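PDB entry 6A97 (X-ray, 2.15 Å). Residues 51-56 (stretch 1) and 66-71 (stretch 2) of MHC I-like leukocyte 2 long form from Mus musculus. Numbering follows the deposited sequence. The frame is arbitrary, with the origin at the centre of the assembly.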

# COMPACT_ATOMS: atom_id res chain seq x y z
N GLU A 51 -1.21 13.68 -13.84
CA GLU A 51 -1.05 13.11 -15.18
C GLU A 51 -0.63 14.16 -16.21
O GLU A 51 -1.25 15.22 -16.32
CB GLU A 51 -2.34 12.43 -15.63
CG GLU A 51 -2.78 11.30 -14.72
CD GLU A 51 -1.68 10.28 -14.52
OE1 GLU A 51 -1.26 10.07 -13.36
OE2 GLU A 51 -1.24 9.67 -15.52
N LEU A 52 0.42 13.85 -16.96
CA LEU A 52 0.92 14.76 -17.98
C LEU A 52 -0.17 15.03 -19.01
O LEU A 52 -0.77 14.10 -19.56
CB LEU A 52 2.18 14.19 -18.65
CG LEU A 52 2.78 15.05 -19.76
CD1 LEU A 52 3.22 16.41 -19.22
CD2 LEU A 52 3.95 14.34 -20.43
N PHE A 53 -0.45 16.31 -19.23
CA PHE A 53 -1.57 16.70 -20.06
C PHE A 53 -1.09 17.47 -21.29
O PHE A 53 -1.52 17.21 -22.42
CB PHE A 53 -2.55 17.54 -19.23
CG PHE A 53 -3.71 18.09 -20.02
CD1 PHE A 53 -4.47 17.26 -20.83
CD2 PHE A 53 -4.04 19.43 -19.95
CE1 PHE A 53 -5.53 17.76 -21.55
CE2 PHE A 53 -5.11 19.93 -20.68
CZ PHE A 53 -5.85 19.10 -21.47
N LEU A 54 -0.20 18.43 -21.08
CA LEU A 54 0.28 19.25 -22.18
C LEU A 54 1.78 19.45 -22.06
O LEU A 54 2.34 19.43 -20.96
CB LEU A 54 -0.43 20.61 -22.19
CG LEU A 54 -1.91 20.65 -22.55
CD1 LEU A 54 -2.51 22.01 -22.19
CD2 LEU A 54 -2.09 20.35 -24.03
N LYS A 55 2.42 19.66 -23.20
CA LYS A 55 3.83 19.97 -23.24
C LYS A 55 4.13 21.06 -24.25
O LYS A 55 3.59 21.04 -25.36
CB LYS A 55 4.67 18.74 -23.59
CG LYS A 55 6.09 19.14 -23.98
CD LYS A 55 6.95 18.00 -24.41
CE LYS A 55 6.71 17.62 -25.85
NZ LYS A 55 7.81 16.73 -26.32
N TYR A 56 4.98 22.01 -23.87
CA TYR A 56 5.60 22.90 -24.84
C TYR A 56 7.10 22.86 -24.63
O TYR A 56 7.58 23.10 -23.53
CB TYR A 56 5.10 24.34 -24.72
CG TYR A 56 5.90 25.31 -25.57
CD1 TYR A 56 6.53 26.41 -25.00
CD2 TYR A 56 6.05 25.11 -26.94
CE1 TYR A 56 7.26 27.30 -25.77
CE2 TYR A 56 6.79 25.99 -27.72
CZ TYR A 56 7.39 27.09 -27.12
OH TYR A 56 8.13 27.97 -27.88
N LEU A 66 5.18 20.83 -29.54
CA LEU A 66 3.95 20.73 -28.76
C LEU A 66 3.52 19.29 -28.53
O LEU A 66 3.79 18.42 -29.35
CB LEU A 66 2.81 21.50 -29.44
CG LEU A 66 2.74 23.03 -29.31
CD1 LEU A 66 2.75 23.49 -27.86
CD2 LEU A 66 3.86 23.69 -30.08
N GLY A 67 2.86 19.05 -27.40
CA GLY A 67 2.33 17.73 -27.09
C GLY A 67 1.04 17.82 -26.29
O GLY A 67 0.84 18.74 -25.50
N CYS A 68 0.16 16.85 -26.49
CA CYS A 68 -1.14 16.85 -25.84
C CYS A 68 -1.65 15.43 -25.60
O CYS A 68 -1.83 14.66 -26.54
CB CYS A 68 -2.13 17.65 -26.70
SG CYS A 68 -3.77 17.84 -25.98
N TRP A 69 -1.86 15.08 -24.33
CA TRP A 69 -2.33 13.74 -23.95
C TRP A 69 -3.76 13.80 -23.44
O TRP A 69 -4.01 14.24 -22.32
CB TRP A 69 -1.43 13.11 -22.88
CG TRP A 69 -0.05 12.78 -23.36
CD1 TRP A 69 0.41 11.56 -23.77
CD2 TRP A 69 1.05 13.69 -23.50
NE1 TRP A 69 1.73 11.65 -24.15
CE2 TRP A 69 2.15 12.95 -23.99
CE3 TRP A 69 1.22 15.06 -23.26
CZ2 TRP A 69 3.39 13.52 -24.24
CZ3 TRP A 69 2.45 15.63 -23.50
CH2 TRP A 69 3.52 14.86 -23.99
N ILE A 70 -4.69 13.34 -24.27
CA ILE A 70 -6.11 13.37 -23.93
C ILE A 70 -6.84 12.36 -24.81
O ILE A 70 -6.44 12.13 -25.95
CB ILE A 70 -6.71 14.79 -24.10
CG1 ILE A 70 -8.23 14.78 -23.93
CG2 ILE A 70 -6.35 15.36 -25.45
N LYS A 71 -7.88 11.74 -24.27
CA LYS A 71 -8.65 10.74 -25.00
C LYS A 71 -10.09 11.21 -25.26
O LYS A 71 -10.53 12.21 -24.70
CB LYS A 71 -8.65 9.42 -24.23
CG LYS A 71 -7.27 8.94 -23.85
CD LYS A 71 -7.33 7.91 -22.73
CE LYS A 71 -6.59 6.63 -23.11
NZ LYS A 71 -7.26 5.94 -24.24
O HOH W 1 -3.62 13.38 -19.44

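Strand 51-56 and strand 66-68 run antiparallel, their axes 4.6 Å apart at closest approach. Three hydrogen bonds, each 2.9 Å, set the register: W69 N to F53 O, K55 N to G67 O, and G67 N to K55 O. Where the strands alternate to a non-hydrogen-bonded pair, L54 faces C68, and L54 CD2 packs 3.6 Å from C68 SG; the small side chain of C68, whose sulfur is bonded covalently to a group elsewhere in the structure, lies against the end of the leucine. On the same face of the sheet, Y56 CD2 meets L66 CD1 at 3.8 Å, the methyl lying obliquely to the ring.

The other face is shaped by G67. Lacking a side chain, it leaves a hollow over the backbone, and the indole of W69 reaches into it; a CB on G67 would lie 3.1 Å from W69 CH2 and 3.4 Å from K55 CE. The broad, flat indole then serves two neighbours: L52 CD2 sits over one face, 3.7 Å from the centroid of the six-membered ring, while K55 CB abuts the edge, 3.8 Å from W69 CZ3. Lysine suits this place because its aliphatic stem can pack while NZ bonds elsewhere in the structure.

Beyond the last direct bond, a water donates to L52 O (2.9 Å) and W69 O (3.0 Å), bridging the diverging backbones.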